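PDB 3BKN: bacterioferritin from Mycobacterium smegmatis str. MC2 155, which probably stores iron, oxidising Fe(2+) with dioxygen at a ferroxidase centre and laying down the ferric mineral inside a hollow 24-subunit shell that also binds heme. Local coordinates for residues Met52-Thr57 against Leu124-Thr129; Ser76-Gln81 against Glu94-Glu99. One frame throughout, in Å; residues are numbered along the deposited sequence.

Contact 1 of 2, residues Met52-Thr57 against Leu124-Thr129; sequences MRHAET and LADEET. With ZN (zinc ion), chain M; ZN (zinc ion), chain N; HEM (protoporphyrin IX containing Fe), chain T.
His54 faces Asp126 and Glu127 across the four-helix bundle of the ferritin fold, where helix 38-64 and helix 114-144 both supply ligands to the di-nuclear metal centre. Here that centre holds two zinc ions. The imidazole works at two points of its edge. His54 ND1 binds the first zinc at 2.0 Å. His54 NE2 gives a nearly straight hydrogen bond to Asp126 OD2 (3.2 Å, 170° at the hydrogen), which the oxygen accepts on its anti lone pair. Ring and carboxylate of this pair lie almost in one plane. This His-carboxylate bond makes Asp126 a second-shell residue that helps fix the rotation of the ring. Glu127 comes at His54 from the opposite direction, with its carboxylate turned 87° to the ring. A bend at chi2 (-77°) turns that carboxylate toward the two metals, and it bridges them. Glu127 OE2 binds the first zinc at 2.0 Å. Glu127 OE1 binds the second at 1.9 Å. Glu18 and Glu51 complete the first site; Glu51, Glu94 and His130 complete the second. Helix 38-64 also carries Met52, an axial heme ligand, and Met52 of a neighbouring subunit binds the same iron. Met52 SD lies 2.4 Å from the heme FE.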
ATOM      1  N   MET A  52      38.640  -8.600  18.456  1.00 46.03           N
ATOM      2  CA  MET A  52      37.894  -9.815  18.770  1.00 45.05           C
ATOM      3  C   MET A  52      37.686 -10.674  17.520  1.00 46.14           C
ATOM      4  O   MET A  52      37.870 -11.896  17.571  1.00 45.83           O
ATOM      5  CB  MET A  52      36.563  -9.491  19.408  1.00 44.35           C
ATOM      6  CG  MET A  52      36.664  -8.951  20.801  1.00 43.81           C
ATOM      7  SD  MET A  52      35.067  -8.394  21.463  1.00 43.19           S
ATOM      8  CE  MET A  52      35.613  -6.925  22.366  1.00 43.16           C
ATOM      9  N   ARG A  53      37.335 -10.044  16.396  1.00 46.64           N
ATOM     10  CA  ARG A  53      37.205 -10.778  15.141  1.00 47.74           C
ATOM     11  C   ARG A  53      38.532 -11.408  14.685  1.00 47.29           C
ATOM     12  O   ARG A  53      38.542 -12.582  14.265  1.00 48.57           O
ATOM     13  CB  ARG A  53      36.547  -9.932  14.068  1.00 47.97           C
ATOM     14  CG  ARG A  53      35.093  -9.620  14.388  1.00 50.84           C
ATOM     15  CD  ARG A  53      34.411  -8.698  13.355  1.00 51.65           C
ATOM     16  NE  ARG A  53      34.810  -7.318  13.576  0.50 53.87           N
ATOM     17  CZ  ARG A  53      34.540  -6.310  12.763  0.50 55.44           C
ATOM     18  NH1 ARG A  53      33.843  -6.505  11.652  0.50 56.12           N
ATOM     19  NH2 ARG A  53      34.972  -5.096  13.065  0.50 56.26           N
ATOM     20  N   HIS A  54      39.646 -10.678  14.807  1.00 45.89           N
ATOM     21  CA  HIS A  54      40.950 -11.227  14.494  1.00 44.81           C
ATOM     22  C   HIS A  54      41.265 -12.499  15.311  1.00 45.13           C
ATOM     23  O   HIS A  54      41.686 -13.537  14.754  1.00 46.53           O
ATOM     24  CB  HIS A  54      42.003 -10.183  14.754  1.00 43.83           C
ATOM     25  CG  HIS A  54      42.001  -9.089  13.758  1.00 44.81           C
ATOM     26  ND1 HIS A  54      42.797  -7.969  13.878  1.00 44.66           N
ATOM     27  CD2 HIS A  54      41.267  -8.919  12.630  1.00 44.07           C
ATOM     28  CE1 HIS A  54      42.591  -7.185  12.837  1.00 44.33           C
ATOM     29  NE2 HIS A  54      41.655  -7.732  12.073  1.00 43.92           N
ATOM     30  N   ALA A  55      41.074 -12.406  16.624  1.00 43.53           N
ATOM     31  CA  ALA A  55      41.238 -13.548  17.499  1.00 43.44           C
ATOM     32  C   ALA A  55      40.401 -14.732  16.989  1.00 43.71           C
ATOM     33  O   ALA A  55      40.894 -15.856  16.934  1.00 44.13           O
ATOM     34  CB  ALA A  55      40.883 -13.202  18.956  1.00 42.49           C
ATOM     35  N   GLU A  56      39.160 -14.484  16.579  1.00 43.46           N
ATOM     36  CA  GLU A  56      38.299 -15.601  16.209  1.00 43.56           C
ATOM     37  C   GLU A  56      38.791 -16.250  14.895  1.00 44.07           C
ATOM     38  O   GLU A  56      38.952 -17.453  14.830  1.00 44.17           O
ATOM     39  CB  GLU A  56      36.835 -15.195  16.171  1.00 42.45           C
ATOM     40  CG  GLU A  56      35.939 -16.215  15.469  1.00 43.62           C
ATOM     41  CD  GLU A  56      34.468 -15.869  15.623  1.00 46.23           C
ATOM     42  OE1 GLU A  56      34.110 -14.676  15.454  1.00 48.66           O
ATOM     43  OE2 GLU A  56      33.676 -16.776  15.959  1.00 45.50           O
ATOM     44  N   THR A  57      39.062 -15.442  13.873  1.00 43.26           N
ATOM     45  CA  THR A  57      39.640 -15.941  12.620  1.00 43.42           C
ATOM     46  C   THR A  57      40.906 -16.803  12.843  1.00 43.63           C
ATOM     47  O   THR A  57      41.010 -17.903  12.326  1.00 44.16           O
ATOM     48  CB  THR A  57      39.989 -14.768  11.671  1.00 43.09           C
ATOM     49  OG1 THR A  57      38.817 -13.993  11.442  1.00 44.67           O
ATOM     50  CG2 THR A  57      40.383 -15.281  10.381  1.00 42.76           C
ATOM     51  N   LEU A 124      47.235  -8.106   8.647  1.00 44.74           N
ATOM     52  CA  LEU A 124      48.250  -7.060   8.488  1.00 44.69           C
ATOM     53  C   LEU A 124      47.653  -5.792   7.906  1.00 45.42           C
ATOM     54  O   LEU A 124      47.866  -4.698   8.437  1.00 46.00           O
ATOM     55  CB  LEU A 124      49.434  -7.542   7.634  1.00 45.20           C
ATOM     56  CG  LEU A 124      50.646  -6.609   7.435  1.00 44.63           C
ATOM     57  CD1 LEU A 124      51.177  -6.002   8.728  1.00 43.68           C
ATOM     58  CD2 LEU A 124      51.750  -7.303   6.694  1.00 44.18           C
ATOM     59  N   ALA A 125      46.879  -5.929   6.836  1.00 45.25           N
ATOM     60  CA  ALA A 125      46.243  -4.759   6.247  1.00 45.56           C
ATOM     61  C   ALA A 125      45.343  -4.027   7.268  1.00 47.07           C
ATOM     62  O   ALA A 125      45.457  -2.799   7.425  1.00 47.94           O
ATOM     63  CB  ALA A 125      45.493  -5.133   5.013  1.00 44.27           C
ATOM     64  N   ASP A 126      44.487  -4.768   7.983  1.00 47.64           N
ATOM     65  CA  ASP A 126      43.683  -4.165   9.039  1.00 48.76           C
ATOM     66  C   ASP A 126      44.600  -3.452  10.060  1.00 49.28           C
ATOM     67  O   ASP A 126      44.383  -2.298  10.379  1.00 50.47           O
ATOM     68  CB  ASP A 126      42.738  -5.168   9.718  1.00 49.64           C
ATOM     69  CG  ASP A 126      41.660  -5.776   8.750  1.00 53.85           C
ATOM     70  OD1 ASP A 126      41.595  -5.504   7.525  1.00 55.69           O
ATOM     71  OD2 ASP A 126      40.843  -6.580   9.235  1.00 56.81           O
ATOM     72  N   GLU A 127      45.657  -4.089  10.531  1.00 48.85           N
ATOM     73  CA  GLU A 127      46.490  -3.394  11.512  1.00 48.81           C
ATOM     74  C   GLU A 127      47.212  -2.175  10.955  1.00 48.85           C
ATOM     75  O   GLU A 127      47.473  -1.249  11.695  1.00 48.66           O
ATOM     76  CB  GLU A 127      47.454  -4.317  12.273  1.00 48.03           C
ATOM     77  CG  GLU A 127      46.929  -5.678  12.564  1.00 48.58           C
ATOM     78  CD  GLU A 127      45.959  -5.725  13.713  1.00 51.03           C
ATOM     79  OE1 GLU A 127      45.166  -4.773  13.853  1.00 52.12           O
ATOM     80  OE2 GLU A 127      45.964  -6.735  14.472  1.00 50.72           O
ATOM     81  N   GLU A 128      47.530  -2.166   9.666  1.00 49.46           N
ATOM     82  CA  GLU A 128      48.198  -0.993   9.076  1.00 50.49           C
ATOM     83  C   GLU A 128      47.202   0.153   9.081  1.00 50.67           C
ATOM     84  O   GLU A 128      47.556   1.290   9.337  1.00 51.37           O
ATOM     85  CB  GLU A 128      48.717  -1.267   7.672  1.00 49.25           C
ATOM     86  CG  GLU A 128      49.935  -2.166   7.620  1.00 51.20           C
ATOM     87  CD  GLU A 128      50.572  -2.307   6.208  1.00 54.70           C
ATOM     88  OE1 GLU A 128      50.600  -1.313   5.440  1.00 57.99           O
ATOM     89  OE2 GLU A 128      51.099  -3.401   5.862  1.00 55.89           O
ATOM     90  N   THR A 129      45.935  -0.148   8.873  1.00 50.27           N
ATOM     91  CA  THR A 129      44.923   0.874   8.966  1.00 51.19           C
ATOM     92  C   THR A 129      44.756   1.460  10.390  1.00 51.41           C
ATOM     93  O   THR A 129      44.582   2.681  10.536  1.00 51.54           O
ATOM     94  CB  THR A 129      43.614   0.360   8.326  1.00 52.45           C
ATOM     95  OG1 THR A 129      43.829   0.292   6.913  1.00 53.22           O
ATOM     96  CG2 THR A 129      42.418   1.284   8.596  1.00 52.18           C
TER
HETATM   97 ZN    ZN M 201      44.299  -7.523  15.151  1.00 39.97          ZN
HETATM   98 ZN    ZN N 202      44.591  -3.687  15.320  1.00 53.42          ZN
HETATM   99  CHA HEM T 301      31.319  -9.205  21.287  0.50 43.55           C
HETATM  100  CHB HEM T 301      33.286  -7.567  25.428  0.50 43.67           C
HETATM  101  CHC HEM T 301      36.874 -10.757  24.898  0.50 42.56           C
HETATM  102  CHD HEM T 301      35.037 -12.312  20.671  0.50 43.82           C
HETATM  103  C1A HEM T 301      31.493  -8.468  22.541  0.50 43.85           C
HETATM  104  C2A HEM T 301      30.519  -7.483  22.996  0.50 44.02           C
HETATM  105  C3A HEM T 301      31.117  -7.004  24.229  0.50 43.44           C
HETATM  106  C4A HEM T 301      32.358  -7.771  24.321  0.50 43.68           C
HETATM  107  CMA HEM T 301      30.604  -5.973  25.181  0.50 43.35           C
HETATM  108  CAA HEM T 301      29.223  -7.083  22.354  0.50 46.48           C
HETATM  109  CBA HEM T 301      28.539  -8.350  21.859  0.50 52.91           C
HETATM  110  CGA HEM T 301      27.126  -8.506  22.367  0.50 58.37           C
HETATM  111  O1A HEM T 301      26.947  -8.903  23.534  0.50 61.05           O
HETATM  112  O2A HEM T 301      26.184  -8.252  21.589  0.50 58.39           O
HETATM  113  C1B HEM T 301      34.518  -8.299  25.665  0.50 42.79           C
HETATM  114  C2B HEM T 301      35.328  -8.065  26.861  0.50 42.11           C
HETATM  115  C3B HEM T 301      36.357  -9.053  26.621  0.50 42.17           C
HETATM  116  C4B HEM T 301      36.054  -9.689  25.444  0.50 42.20           C
HETATM  117  CMB HEM T 301      35.132  -7.096  27.985  0.50 42.45           C
HETATM  118  CAB HEM T 301      37.518  -9.309  27.490  0.50 43.02           C
HETATM  119  CBB HEM T 301      38.742  -9.131  27.027  0.50 43.21           C
HETATM  120  C1C HEM T 301      36.708 -11.530  23.681  0.50 42.61           C
HETATM  121  C2C HEM T 301      37.659 -12.581  23.295  0.50 42.98           C
HETATM  122  C3C HEM T 301      37.105 -13.043  22.047  0.50 43.13           C
HETATM  123  C4C HEM T 301      35.903 -12.222  21.846  0.50 43.92           C
HETATM  124  CMC HEM T 301      38.894 -13.101  23.953  0.50 43.46           C
HETATM  125  CAC HEM T 301      37.711 -14.118  21.239  0.50 41.82           C
HETATM  126  CBC HEM T 301      37.305 -14.294  20.016  0.50 40.72           C
HETATM  127  C1D HEM T 301      33.824 -11.537  20.439  0.50 43.06           C
HETATM  128  C2D HEM T 301      32.998 -11.753  19.267  0.50 43.05           C
HETATM  129  C3D HEM T 301      31.913 -10.815  19.508  0.50 43.23           C
HETATM  130  C4D HEM T 301      32.220 -10.211  20.696  0.50 43.22           C
HETATM  131  CMD HEM T 301      33.236 -12.708  18.132  0.50 43.21           C
HETATM  132  CAD HEM T 301      30.727 -10.546  18.637  0.50 45.75           C
HETATM  133  CBD HEM T 301      31.228 -10.370  17.215  0.50 51.37           C
HETATM  134  CGD HEM T 301      31.040  -8.963  16.715  0.50 55.86           C
HETATM  135  O1D HEM T 301      32.042  -8.336  16.329  0.50 56.88           O
HETATM  136  O2D HEM T 301      29.895  -8.489  16.692  0.50 57.37           O
HETATM  137  NA  HEM T 301      32.574  -8.627  23.316  0.50 43.69           N
HETATM  138  NB  HEM T 301      34.955  -9.264  24.849  0.50 42.32           N
HETATM  139  NC  HEM T 301      35.697 -11.327  22.836  0.50 43.42           N
HETATM  140  ND  HEM T 301      33.345 -10.629  21.294  0.50 42.87           N
HETATM  141 FE   HEM T 301      34.152  -9.942  23.055  0.50 42.26          FE

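Contact 2 of 2, residues Ser76-Gln81 against Glu94-Glu99; sequences SLRVGQ and EYEVLE. With ZN (zinc ion), chain N.
Arg78 and Glu96 form a salt bridge that ties the long connection between helices 38-64 and 83-110 of the ferritin four-helix bundle to the second of these helices. Arg78 NH2 lies 2.9 Å from Glu96 OE2. The hydrogen bond within this bridge is weak, bent to 128° at the hydrogen. Glu96 OE1 is also near, 3.1 Å from Arg78 NH2, so one terminal nitrogen meets both carboxylate oxygens. The side chains approach from opposite directions. OE2 sits at the edge of the guanidinium, in its plane, yet the carboxylate itself is turned 82° to that plane. This is not the flat, two-pronged pairing of arginine with carboxylate. Both chains are stretched out, which lets them span the 13.0 Å from Arg78 CA to Glu96 CA. Two residues before Glu96, Glu94 binds the second zinc of the di-nuclear centre through OE2 at 2.0 Å, and Tyr25 OH hydrogen-bonds to that same oxygen. The bridge itself lies at the surface. Arg78 packs along helix 83-110 on Ala89 and Ala92, while its backbone N is hydrogen-bonded to Gln24 of helix 5-34. The extended 76-81 segment thus runs beside helices 5-34 and 83-110, and Leu98 on the latter packs against helix 114-144.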
ATOM      1  N   SER A  76      51.909  -7.888  28.147  1.00 45.51           N
ATOM      2  CA  SER A  76      51.701  -6.793  29.108  1.00 46.14           C
ATOM      3  C   SER A  76      50.802  -5.707  28.587  1.00 46.60           C
ATOM      4  O   SER A  76      51.098  -5.110  27.569  1.00 47.10           O
ATOM      5  CB  SER A  76      53.007  -6.123  29.423  1.00 46.02           C
ATOM      6  OG  SER A  76      53.678  -6.922  30.350  1.00 47.46           O
ATOM      7  N   LEU A  77      49.712  -5.429  29.278  1.00 46.78           N
ATOM      8  CA  LEU A  77      48.883  -4.304  28.913  1.00 47.60           C
ATOM      9  C   LEU A  77      49.599  -2.988  29.179  1.00 47.89           C
ATOM     10  O   LEU A  77      50.228  -2.831  30.203  1.00 48.53           O
ATOM     11  CB  LEU A  77      47.608  -4.336  29.728  1.00 48.13           C
ATOM     12  CG  LEU A  77      46.682  -5.422  29.249  1.00 49.41           C
ATOM     13  CD1 LEU A  77      45.728  -5.725  30.353  1.00 50.81           C
ATOM     14  CD2 LEU A  77      45.973  -4.847  28.066  1.00 50.60           C
ATOM     15  N   ARG A  78      49.509  -2.048  28.258  1.00 48.59           N
ATOM     16  CA  ARG A  78      49.933  -0.677  28.519  1.00 48.69           C
ATOM     17  C   ARG A  78      48.672   0.127  28.665  1.00 48.72           C
ATOM     18  O   ARG A  78      47.910   0.313  27.705  1.00 49.17           O
ATOM     19  CB  ARG A  78      50.768  -0.145  27.372  1.00 48.71           C
ATOM     20  CG  ARG A  78      51.821  -1.135  26.961  1.00 50.43           C
ATOM     21  CD  ARG A  78      52.513  -0.773  25.662  1.00 53.09           C
ATOM     22  NE  ARG A  78      53.070  -1.991  25.070  1.00 56.09           N
ATOM     23  CZ  ARG A  78      54.104  -2.029  24.241  1.00 56.41           C
ATOM     24  NH1 ARG A  78      54.699  -0.890  23.890  1.00 57.67           N
ATOM     25  NH2 ARG A  78      54.539  -3.195  23.782  1.00 54.55           N
ATOM     26  N   VAL A  79      48.416   0.550  29.885  1.00 48.34           N
ATOM     27  CA  VAL A  79      47.164   1.232  30.200  1.00 49.18           C
ATOM     28  C   VAL A  79      47.510   2.700  30.289  1.00 50.16           C
ATOM     29  O   VAL A  79      48.118   3.105  31.270  1.00 52.42           O
ATOM     30  CB  VAL A  79      46.602   0.730  31.591  1.00 48.91           C
ATOM     31  CG1 VAL A  79      45.301   1.433  31.954  1.00 47.95           C
ATOM     32  CG2 VAL A  79      46.433  -0.789  31.576  1.00 48.20           C
ATOM     33  N   GLY A  80      47.176   3.501  29.288  1.00 50.05           N
ATOM     34  CA  GLY A  80      47.555   4.916  29.352  1.00 50.42           C
ATOM     35  C   GLY A  80      46.702   5.713  30.337  1.00 51.24           C
ATOM     36  O   GLY A  80      45.527   5.387  30.558  1.00 52.10           O
ATOM     37  N   GLN A  81      47.267   6.759  30.938  1.00 51.33           N
ATOM     38  CA  GLN A  81      46.461   7.616  31.818  1.00 51.73           C
ATOM     39  C   GLN A  81      46.040   8.942  31.164  1.00 51.44           C
ATOM     40  O   GLN A  81      45.509   9.799  31.830  1.00 50.49           O
ATOM     41  CB  GLN A  81      47.118   7.892  33.189  1.00 53.24           C
ATOM     42  CG  GLN A  81      47.720   6.681  33.920  1.00 55.43           C
ATOM     43  CD  GLN A  81      46.711   5.539  34.209  1.00 57.33           C
ATOM     44  OE1 GLN A  81      45.642   5.739  34.831  1.00 57.82           O
ATOM     45  NE2 GLN A  81      47.067   4.335  33.771  1.00 56.41           N
ATOM     46  N   GLU A  94      50.336  -2.298  17.803  1.00 48.98           N
ATOM     47  CA  GLU A  94      50.132  -2.470  16.384  1.00 48.44           C
ATOM     48  C   GLU A  94      51.472  -2.619  15.698  1.00 48.40           C
ATOM     49  O   GLU A  94      51.599  -3.463  14.810  1.00 48.08           O
ATOM     50  CB  GLU A  94      49.292  -1.356  15.791  1.00 47.70           C
ATOM     51  CG  GLU A  94      47.888  -1.295  16.353  1.00 47.98           C
ATOM     52  CD  GLU A  94      47.012  -2.465  15.931  1.00 51.87           C
ATOM     53  OE1 GLU A  94      47.468  -3.388  15.207  1.00 53.82           O
ATOM     54  OE2 GLU A  94      45.837  -2.477  16.338  1.00 52.67           O
ATOM     55  N   TYR A  95      52.478  -1.861  16.138  1.00 48.32           N
ATOM     56  CA  TYR A  95      53.832  -1.983  15.580  1.00 49.21           C
ATOM     57  C   TYR A  95      54.442  -3.331  15.856  1.00 49.81           C
ATOM     58  O   TYR A  95      55.155  -3.864  15.000  1.00 49.99           O
ATOM     59  CB  TYR A  95      54.777  -0.879  16.036  1.00 49.40           C
ATOM     60  CG  TYR A  95      54.683   0.283  15.125  1.00 51.12           C
ATOM     61  CD1 TYR A  95      54.930   0.130  13.745  1.00 54.24           C
ATOM     62  CD2 TYR A  95      54.338   1.540  15.595  1.00 51.70           C
ATOM     63  CE1 TYR A  95      54.839   1.226  12.853  1.00 53.92           C
ATOM     64  CE2 TYR A  95      54.231   2.651  14.711  1.00 52.15           C
ATOM     65  CZ  TYR A  95      54.482   2.476  13.352  1.00 52.28           C
ATOM     66  OH  TYR A  95      54.382   3.533  12.490  1.00 51.74           O
ATOM     67  N   GLU A  96      54.177  -3.904  17.036  1.00 50.04           N
ATOM     68  CA  GLU A  96      54.672  -5.259  17.302  1.00 50.66           C
ATOM     69  C   GLU A  96      54.034  -6.255  16.358  1.00 50.34           C
ATOM     70  O   GLU A  96      54.708  -7.191  15.925  1.00 51.42           O
ATOM     71  CB  GLU A  96      54.491  -5.691  18.738  1.00 51.13           C
ATOM     72  CG  GLU A  96      55.384  -4.885  19.644  1.00 54.90           C
ATOM     73  CD  GLU A  96      55.038  -5.008  21.121  1.00 56.77           C
ATOM     74  OE1 GLU A  96      53.832  -5.200  21.466  1.00 56.08           O
ATOM     75  OE2 GLU A  96      56.004  -4.886  21.918  1.00 57.81           O
ATOM     76  N   VAL A  97      52.770  -6.039  16.005  1.00 49.45           N
ATOM     77  CA  VAL A  97      52.123  -6.908  15.057  1.00 49.09           C
ATOM     78  C   VAL A  97      52.808  -6.857  13.678  1.00 49.34           C
ATOM     79  O   VAL A  97      53.129  -7.902  13.116  1.00 50.27           O
ATOM     80  CB  VAL A  97      50.615  -6.679  15.040  1.00 49.16           C
ATOM     81  CG1 VAL A  97      49.983  -7.384  13.859  1.00 48.30           C
ATOM     82  CG2 VAL A  97      50.032  -7.186  16.365  1.00 49.33           C
ATOM     83  N   LEU A  98      53.078  -5.663  13.163  1.00 48.56           N
ATOM     84  CA  LEU A  98      53.921  -5.536  11.974  1.00 48.38           C
ATOM     85  C   LEU A  98      55.250  -6.290  12.060  1.00 48.15           C
ATOM     86  O   LEU A  98      55.575  -7.029  11.160  1.00 48.44           O
ATOM     87  CB  LEU A  98      54.211  -4.071  11.685  1.00 48.14           C
ATOM     88  CG  LEU A  98      53.393  -3.414  10.599  1.00 48.88           C
ATOM     89  CD1 LEU A  98      51.931  -3.341  11.022  1.00 49.30           C
ATOM     90  CD2 LEU A  98      53.947  -2.050  10.339  1.00 49.43           C
ATOM     91  N   GLU A  99      56.022  -6.093  13.123  1.00 48.03           N
ATOM     92  CA  GLU A  99      57.323  -6.754  13.246  1.00 48.30           C
ATOM     93  C   GLU A  99      57.168  -8.277  13.095  1.00 47.88           C
ATOM     94  O   GLU A  99      58.000  -8.926  12.485  1.00 49.15           O
ATOM     95  CB  GLU A  99      57.992  -6.423  14.586  1.00 48.04           C
ATOM     96  CG  GLU A  99      58.659  -5.059  14.692  0.50 49.28           C
ATOM     97  CD  GLU A  99      58.989  -4.676  16.148  0.50 49.70           C
ATOM     98  OE1 GLU A  99      59.494  -5.547  16.917  0.50 48.97           O
ATOM     99  OE2 GLU A  99      58.734  -3.493  16.508  0.50 49.67           O
TER
HETATM  100 ZN    ZN N 202      44.591  -3.687  15.320  1.00 53.42          ZN

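From the N terminus, helix 5-34 comes first, then helix 38-64 with segment 52-57. The connection through 76-81 leads into helix 83-110, which carries 94-99, and helix 114-144 follows with 124-129. Contact 2 closes a short span of 12 residues, nearly all the first turns of helix 83-110. That span lies wholly within the 66 residues between the segments of contact 1, so the two nest and do not cross. Contact 1 ties helix 38-64 to helix 114-144; contact 2 ties the long connection to helix 83-110. They meet at the second zinc, bound by both Glu94 and Glu127, and in packing of Leu124 on Leu98 and Glu127 on Val97.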